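Local coordinates for SCARECROW-LIKE protein 7 (PDB 5HYZ), which probably acts as a plant transcription factor in development and abiotic stress resistance, binding DNA in vitro through its GRAS domain, at residues G137-S149 with L174-V187. Residues are numbered along the deposited sequence; the frame is centred on the assembly and turned at random.
Sequences GKPTRIRITGVPS and LGVDFEFVPLLRPV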
ATOM      1  N   GLY A 137      23.232 -12.118   1.938  1.00 24.29           N
ATOM      2  CA  GLY A 137      22.620 -13.425   1.752  1.00 25.91           C
ATOM      3  C   GLY A 137      21.663 -13.746   2.904  1.00 22.39           C
ATOM      4  O   GLY A 137      21.831 -13.271   4.030  1.00 18.59           O
ATOM      5  N   LYS A 138      20.652 -14.544   2.603  1.00 19.50           N
ATOM      6  CA  LYS A 138      19.611 -14.871   3.556  1.00 21.92           C
ATOM      7  C   LYS A 138      20.153 -15.465   4.860  1.00 21.84           C
ATOM      8  O   LYS A 138      21.038 -16.313   4.847  1.00 20.01           O
ATOM      9  CB  LYS A 138      18.679 -15.821   2.849  1.00 26.63           C
ATOM     10  CG  LYS A 138      17.531 -16.281   3.592  1.00 25.95           C
ATOM     11  CD  LYS A 138      16.579 -16.943   2.528  1.00 29.78           C
ATOM     12  CE  LYS A 138      17.029 -18.341   2.133  1.00 28.92           C
ATOM     13  NZ  LYS A 138      16.101 -18.822   1.018  1.00 25.03           N
ATOM     14  N   PRO A 139      19.620 -15.036   6.013  1.00 16.04           N
ATOM     15  CA  PRO A 139      20.034 -15.644   7.293  1.00 14.18           C
ATOM     16  C   PRO A 139      19.731 -17.135   7.361  1.00 16.63           C
ATOM     17  O   PRO A 139      18.811 -17.559   6.700  1.00 18.66           O
ATOM     18  CB  PRO A 139      19.146 -14.943   8.357  1.00 15.11           C
ATOM     19  CG  PRO A 139      18.689 -13.695   7.734  1.00 15.56           C
ATOM     20  CD  PRO A 139      18.608 -13.986   6.190  1.00 15.82           C
ATOM     21  N   THR A 140      20.442 -17.884   8.179  1.00 17.74           N
ATOM     22  CA  THR A 140      20.092 -19.296   8.331  1.00 19.31           C
ATOM     23  C   THR A 140      18.991 -19.509   9.358  1.00 23.38           C
ATOM     24  O   THR A 140      18.341 -20.530   9.345  1.00 22.85           O
ATOM     25  CB  THR A 140      21.306 -20.116   8.716  1.00 25.10           C
ATOM     26  OG1 THR A 140      21.855 -19.640   9.952  1.00 29.73           O
ATOM     27  CG2 THR A 140      22.338 -19.993   7.644  1.00 24.04           C
ATOM     28  N   ARG A 141      18.759 -18.546  10.254  1.00 16.72           N
ATOM     29  CA  ARG A 141      17.656 -18.704  11.191  1.00 17.26           C
ATOM     30  C   ARG A 141      17.155 -17.325  11.622  1.00 14.25           C
ATOM     31  O   ARG A 141      17.964 -16.424  11.908  1.00 15.95           O
ATOM     32  CB  ARG A 141      18.115 -19.474  12.462  1.00 18.89           C
ATOM     33  CG  ARG A 141      16.933 -19.750  13.455  1.00 27.31           C
ATOM     34  CD  ARG A 141      17.430 -20.411  14.772  1.00 25.26           C
ATOM     35  NE  ARG A 141      18.350 -19.562  15.526  1.00 36.16           N
ATOM     36  CZ  ARG A 141      18.807 -19.843  16.744  1.00 41.44           C
ATOM     37  NH1 ARG A 141      18.439 -20.991  17.304  1.00 46.62           N
ATOM     38  NH2 ARG A 141      19.638 -19.003  17.377  1.00 35.40           N
ATOM     39  N   ILE A 142      15.834 -17.195  11.687  1.00 13.53           N
ATOM     40  CA  ILE A 142      15.209 -15.999  12.238  1.00 12.20           C
ATOM     41  C   ILE A 142      14.221 -16.431  13.330  1.00 15.78           C
ATOM     42  O   ILE A 142      13.321 -17.270  13.068  1.00 14.68           O
ATOM     43  CB  ILE A 142      14.492 -15.194  11.120  1.00 16.29           C
ATOM     44  CG1 ILE A 142      15.573 -14.724  10.137  1.00 15.61           C
ATOM     45  CG2 ILE A 142      13.731 -14.022  11.737  1.00 13.37           C
ATOM     46  CD1 ILE A 142      15.073 -14.577   8.698  1.00 22.02           C
ATOM     47  N   ARG A 143      14.394 -15.868  14.542  1.00 11.26           N
ATOM     48  CA  ARG A 143      13.443 -16.095  15.620  1.00 11.20           C
ATOM     49  C   ARG A 143      12.770 -14.793  15.990  1.00 10.48           C
ATOM     50  O   ARG A 143      13.399 -13.734  15.927  1.00 10.79           O
ATOM     51  CB  ARG A 143      14.184 -16.647  16.858  1.00 12.43           C
ATOM     52  CG  ARG A 143      14.728 -18.019  16.598  1.00 19.47           C
ATOM     53  CD  ARG A 143      14.948 -18.708  17.973  1.00 34.04           C
ATOM     54  NE  ARG A 143      15.993 -18.065  18.738  1.00 35.30           N
ATOM     55  CZ  ARG A 143      16.011 -17.913  20.068  1.00 35.90           C
ATOM     56  NH1 ARG A 143      15.007 -18.293  20.845  1.00 33.63           N
ATOM     57  NH2 ARG A 143      17.055 -17.342  20.626  1.00 26.96           N
ATOM     58  N   ILE A 144      11.492 -14.838  16.308  1.00 11.39           N
ATOM     59  CA  ILE A 144      10.775 -13.666  16.792  1.00  9.19           C
ATOM     60  C   ILE A 144      10.124 -13.983  18.141  1.00 13.03           C
ATOM     61  O   ILE A 144       9.490 -15.030  18.315  1.00 11.34           O
ATOM     62  CB  ILE A 144       9.694 -13.213  15.767  1.00 11.58           C
ATOM     63  CG1 ILE A 144      10.392 -12.933  14.431  1.00 12.67           C
ATOM     64  CG2 ILE A 144       8.974 -11.950  16.289  1.00 12.42           C
ATOM     65  CD1 ILE A 144       9.501 -12.184  13.451  1.00 17.92           C
ATOM     66  N   THR A 145      10.356 -13.110  19.114  1.00 11.27           N
ATOM     67  CA  THR A 145       9.670 -13.212  20.406  1.00 12.24           C
ATOM     68  C   THR A 145       8.724 -12.034  20.524  1.00 12.69           C
ATOM     69  O   THR A 145       9.167 -10.886  20.452  1.00 12.79           O
ATOM     70  CB  THR A 145      10.705 -13.205  21.576  1.00 13.23           C
ATOM     71  OG1 THR A 145      11.563 -14.346  21.438  1.00 17.89           O
ATOM     72  CG2 THR A 145       9.928 -13.253  22.904  1.00 14.06           C
ATOM     73  N   GLY A 146       7.428 -12.286  20.647  1.00 11.16           N
ATOM     74  CA  GLY A 146       6.499 -11.177  20.616  1.00 12.75           C
ATOM     75  C   GLY A 146       5.737 -10.949  21.909  1.00 14.87           C
ATOM     76  O   GLY A 146       5.146 -11.884  22.452  1.00 15.12           O
ATOM     77  N   VAL A 147       5.753  -9.709  22.394  1.00 11.50           N
ATOM     78  CA  VAL A 147       4.930  -9.267  23.524  1.00 11.49           C
ATOM     79  C   VAL A 147       3.728  -8.554  22.923  1.00 15.32           C
ATOM     80  O   VAL A 147       3.886  -7.561  22.153  1.00 14.68           O
ATOM     81  CB  VAL A 147       5.708  -8.320  24.439  1.00 15.75           C
ATOM     82  CG1 VAL A 147       4.812  -7.753  25.510  1.00 18.18           C
ATOM     83  CG2 VAL A 147       6.966  -8.999  25.031  1.00 18.31           C
ATOM     84  N   PRO A 148       2.505  -8.997  23.257  1.00 13.76           N
ATOM     85  CA  PRO A 148       1.341  -8.460  22.548  1.00 14.00           C
ATOM     86  C   PRO A 148       1.090  -7.003  22.912  1.00 16.90           C
ATOM     87  O   PRO A 148       1.192  -6.574  24.055  1.00 17.13           O
ATOM     88  CB  PRO A 148       0.155  -9.317  23.045  1.00 16.52           C
ATOM     89  CG  PRO A 148       0.632  -9.940  24.345  1.00 16.19           C
ATOM     90  CD  PRO A 148       2.158 -10.116  24.150  1.00 15.80           C
ATOM     91  N   SER A 149       0.742  -6.235  21.903  1.00 16.91           N
ATOM     92  CA  SER A 149       0.349  -4.848  22.112  1.00 16.64           C
ATOM     93  C   SER A 149      -0.945  -4.715  22.929  1.00 18.45           C
ATOM     94  O   SER A 149      -1.843  -5.556  22.797  1.00 21.02           O
ATOM     95  CB  SER A 149       0.139  -4.175  20.735  1.00 20.02           C
ATOM     96  OG  SER A 149      -0.585  -2.975  20.913  1.00 22.67           O
ATOM     97  N   LEU A 174       9.858 -18.562   1.942  1.00 13.71           N
ATOM     98  CA  LEU A 174      11.224 -18.064   1.759  1.00 12.21           C
ATOM     99  C   LEU A 174      12.337 -19.059   1.934  1.00 17.12           C
ATOM    100  O   LEU A 174      13.499 -18.702   1.750  1.00 15.88           O
ATOM    101  CB  LEU A 174      11.503 -16.907   2.761  1.00 16.47           C
ATOM    102  CG  LEU A 174      10.471 -15.779   2.761  1.00 19.25           C
ATOM    103  CD1 LEU A 174      10.664 -14.930   4.066  1.00 16.74           C
ATOM    104  CD2 LEU A 174      10.609 -14.895   1.532  1.00 17.14           C
ATOM    105  N   GLY A 175      12.017 -20.281   2.397  1.00 12.79           N
ATOM    106  CA  GLY A 175      13.063 -21.257   2.585  1.00 14.96           C
ATOM    107  C   GLY A 175      13.923 -20.913   3.787  1.00 17.87           C
ATOM    108  O   GLY A 175      15.097 -21.272   3.832  1.00 17.30           O
ATOM    109  N   VAL A 176      13.365 -20.206   4.756  1.00 15.47           N
ATOM    110  CA  VAL A 176      14.206 -19.853   5.944  1.00 15.50           C
ATOM    111  C   VAL A 176      13.715 -20.507   7.211  1.00 18.59           C
ATOM    112  O   VAL A 176      12.496 -20.610   7.413  1.00 17.13           O
ATOM    113  CB  VAL A 176      14.258 -18.333   6.214  1.00 20.90           C
ATOM    114  CG1 VAL A 176      14.733 -17.624   5.032  1.00 27.99           C
ATOM    115  CG2 VAL A 176      12.914 -17.813   6.463  1.00 20.97           C
ATOM    116  N   ASP A 177      14.666 -20.986   8.035  1.00 14.35           N
ATOM    117  CA  ASP A 177      14.311 -21.581   9.351  1.00 17.44           C
ATOM    118  C   ASP A 177      13.771 -20.462  10.228  1.00 15.76           C
ATOM    119  O   ASP A 177      14.421 -19.411  10.337  1.00 16.18           O
ATOM    120  CB  ASP A 177      15.537 -22.248   9.984  1.00 20.07           C
ATOM    121  CG  ASP A 177      15.227 -23.030  11.298  1.00 33.72           C
ATOM    122  OD1 ASP A 177      14.067 -23.449  11.538  1.00 39.33           O
ATOM    123  OD2 ASP A 177      16.197 -23.261  12.077  1.00 37.18           O
ATOM    124  N   PHE A 178      12.593 -20.672  10.807  1.00 13.58           N
ATOM    125  CA  PHE A 178      11.899 -19.569  11.480  1.00 15.03           C
ATOM    126  C   PHE A 178      11.176 -20.057  12.738  1.00 16.21           C
ATOM    127  O   PHE A 178      10.579 -21.119  12.734  1.00 13.70           O
ATOM    128  CB  PHE A 178      10.888 -18.933  10.506  1.00 12.21           C
ATOM    129  CG  PHE A 178      10.021 -17.879  11.130  1.00 11.46           C
ATOM    130  CD1 PHE A 178      10.509 -16.572  11.294  1.00 10.18           C
ATOM    131  CD2 PHE A 178       8.734 -18.192  11.526  1.00 11.18           C
ATOM    132  CE1 PHE A 178       9.709 -15.577  11.883  1.00 12.07           C
ATOM    133  CE2 PHE A 178       7.911 -17.229  12.139  1.00 12.21           C
ATOM    134  CZ  PHE A 178       8.393 -15.901  12.308  1.00 11.78           C
ATOM    135  N   GLU A 179      11.136 -19.231  13.781  1.00 12.36           N
ATOM    136  CA  GLU A 179      10.314 -19.524  14.958  1.00 11.53           C
ATOM    137  C   GLU A 179       9.672 -18.239  15.449  1.00 12.29           C
ATOM    138  O   GLU A 179      10.302 -17.185  15.367  1.00 11.41           O
ATOM    139  CB  GLU A 179      11.167 -20.079  16.107  1.00 14.73           C
ATOM    140  CG  GLU A 179      12.057 -21.222  15.645  1.00 18.09           C
ATOM    141  CD  GLU A 179      12.876 -21.845  16.772  1.00 34.21           C
ATOM    142  OE1 GLU A 179      13.036 -21.220  17.858  1.00 37.60           O
ATOM    143  OE2 GLU A 179      13.366 -22.969  16.552  1.00 41.67           O
ATOM    144  N   PHE A 180       8.474 -18.349  15.990  1.00 12.27           N
ATOM    145  CA  PHE A 180       7.767 -17.233  16.658  1.00 11.83           C
ATOM    146  C   PHE A 180       7.229 -17.775  17.976  1.00 12.28           C
ATOM    147  O   PHE A 180       6.585 -18.852  17.979  1.00 13.15           O
ATOM    148  CB  PHE A 180       6.592 -16.745  15.802  1.00 11.01           C
ATOM    149  CG  PHE A 180       5.766 -15.621  16.443  1.00 12.87           C
ATOM    150  CD1 PHE A 180       4.743 -15.894  17.376  1.00 12.53           C
ATOM    151  CD2 PHE A 180       6.016 -14.290  16.097  1.00 18.02           C
ATOM    152  CE1 PHE A 180       4.023 -14.893  17.980  1.00 17.95           C
ATOM    153  CE2 PHE A 180       5.274 -13.257  16.662  1.00 18.94           C
ATOM    154  CZ  PHE A 180       4.272 -13.554  17.627  1.00 20.21           C
ATOM    155  N   VAL A 181       7.467 -17.041  19.062  1.00  9.12           N
ATOM    156  CA  VAL A 181       6.805 -17.378  20.328  1.00 11.36           C
ATOM    157  C   VAL A 181       6.294 -16.113  20.990  1.00 10.44           C
ATOM    158  O   VAL A 181       6.896 -15.039  20.790  1.00 10.94           O
ATOM    159  CB  VAL A 181       7.838 -18.148  21.252  1.00 14.37           C
ATOM    160  CG1 VAL A 181       8.924 -17.233  21.770  1.00 12.74           C
ATOM    161  CG2 VAL A 181       7.154 -18.673  22.423  1.00 27.44           C
ATOM    162  N   PRO A 182       5.202 -16.190  21.747  1.00 10.33           N
ATOM    163  CA  PRO A 182       4.697 -15.047  22.528  1.00 10.56           C
ATOM    164  C   PRO A 182       5.169 -15.028  23.960  1.00 13.97           C
ATOM    165  O   PRO A 182       5.564 -16.075  24.474  1.00 12.64           O
ATOM    166  CB  PRO A 182       3.200 -15.284  22.527  1.00 15.55           C
ATOM    167  CG  PRO A 182       3.117 -16.806  22.696  1.00 13.66           C
ATOM    168  CD  PRO A 182       4.249 -17.342  21.819  1.00 15.15           C
ATOM    169  N   LEU A 183       5.122 -13.861  24.593  1.00 11.64           N
ATOM    170  CA  LEU A 183       5.286 -13.750  26.058  1.00  9.90           C
ATOM    171  C   LEU A 183       4.035 -13.074  26.564  1.00 14.32           C
ATOM    172  O   LEU A 183       3.789 -11.903  26.259  1.00 11.89           O
ATOM    173  CB  LEU A 183       6.575 -12.947  26.426  1.00 10.69           C
ATOM    174  CG  LEU A 183       7.896 -13.593  26.016  1.00 13.62           C
ATOM    175  CD1 LEU A 183       9.025 -12.658  26.376  1.00 12.93           C
ATOM    176  CD2 LEU A 183       8.116 -14.958  26.795  1.00 13.30           C
ATOM    177  N   LEU A 184       3.212 -13.812  27.332  1.00 11.50           N
ATOM    178  CA  LEU A 184       1.911 -13.311  27.791  1.00 12.10           C
ATOM    179  C   LEU A 184       1.910 -12.703  29.165  1.00 15.22           C
ATOM    180  O   LEU A 184       0.918 -12.058  29.518  1.00 15.34           O
ATOM    181  CB  LEU A 184       0.876 -14.459  27.786  1.00 14.50           C
ATOM    182  CG  LEU A 184       0.801 -15.197  26.440  1.00 17.30           C
ATOM    183  CD1 LEU A 184      -0.154 -16.437  26.591  1.00 16.07           C
ATOM    184  CD2 LEU A 184       0.265 -14.279  25.388  1.00 16.58           C
ATOM    185  N   ARG A 185       2.952 -12.940  29.961  1.00 11.51           N
ATOM    186  CA  ARG A 185       2.986 -12.333  31.287  1.00 14.54           C
ATOM    187  C   ARG A 185       3.224 -10.857  31.161  1.00 17.25           C
ATOM    188  O   ARG A 185       3.791 -10.419  30.162  1.00 12.57           O
ATOM    189  CB  ARG A 185       4.047 -12.959  32.180  1.00 13.62           C
ATOM    190  CG  ARG A 185       3.631 -14.421  32.576  1.00 16.54           C
ATOM    191  CD  ARG A 185       4.852 -15.325  32.538  1.00 24.73           C
ATOM    192  NE  ARG A 185       5.762 -14.873  33.473  1.00 30.56           N
ATOM    193  CZ  ARG A 185       7.087 -14.860  33.356  1.00 21.72           C
ATOM    194  NH1 ARG A 185       7.803 -15.313  32.302  1.00 25.18           N
ATOM    195  NH2 ARG A 185       7.687 -14.390  34.385  1.00 25.59           N
ATOM    196  N   PRO A 186       2.771 -10.076  32.169  1.00 15.50           N
ATOM    197  CA  PRO A 186       3.048  -8.618  32.150  1.00 17.55           C
ATOM    198  C   PRO A 186       4.510  -8.293  32.011  1.00 16.43           C
ATOM    199  O   PRO A 186       5.375  -8.898  32.630  1.00 14.05           O
ATOM    200  CB  PRO A 186       2.571  -8.123  33.535  1.00 19.95           C
ATOM    201  CG  PRO A 186       1.632  -9.215  34.080  1.00 19.97           C
ATOM    202  CD  PRO A 186       2.066 -10.521  33.400  1.00 19.03           C
ATOM    203  N   VAL A 187       4.807  -7.259  31.223  1.00 13.99           N
ATOM    204  CA  VAL A 187       6.216  -6.955  30.939  1.00 12.63           C
ATOM    205  C   VAL A 187       6.979  -6.624  32.191  1.00 15.42           C
ATOM    206  O   VAL A 187       8.189  -6.925  32.314  1.00 16.92           O
ATOM    207  CB  VAL A 187       6.310  -5.760  29.930  1.00 22.31           C
ATOM    208  CG1 VAL A 187       7.748  -5.385  29.721  1.00 24.22           C
ATOM    209  CG2 VAL A 187       5.754  -6.193  28.637  1.00 22.54           C
TER
HETATM  210  O   HOH W   1      18.639 -23.067  11.611  1.00 39.36           O
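Strands 141-148 and 177-182 run parallel, 9° apart in direction; five backbone hydrogen bonds join them, starting with Ile-142 N to Asp-177 O (3.0 Å), and a sixth, from Leu-183 N to Gly-146 O (2.9 Å), continues the ladder just past 177-182. Ile-142, Ile-144 and Gly-146 each give both N-H and C=O to segment 174-187. On the face carrying the isoleucines, Ile-144 sits between two phenylalanines: its CD1 meets the ring edge of Phe-178 in plane, 3.7 Å from CE1, while its CG2 lies 3.8 Å from Phe-180 CD2. With CG1 beside the backbone N (chi1 -57°) and CG2 anti to it, the two branches of Ile-144 serve different rings. Helix 157-174 connects the strands in a beta-alpha-beta crossover of the Rossmann-like GRAS core, and packs on this same face against both phenylalanines; helix 122-132 meets Ile-142 and Ile-144. On the other face Glu-179 OE1 lies 3.2 Å from Arg-143 CD but 4.4 Å from Arg-143 NE, too far for a salt bridge. Arg-141 and Arg-143 both form salt bridges with Glu-201; Arg-141 also pairs with Glu-198, and Arg-143 NH2 hydrogen-bonds Leu-196 O. Farther along, Thr-145 turns CG2 to Leu-183 CD1 (3.6 Å) and its OG1 hydrogen-bonds His-112 NE2 of the VHIID motif. At the C-terminus of helix 157-174, Lys-138 NZ hydrogen-bonds Leu-174 O (2.7 Å) in the carbonyl plane and also Tyr-331 OH of the second subunit.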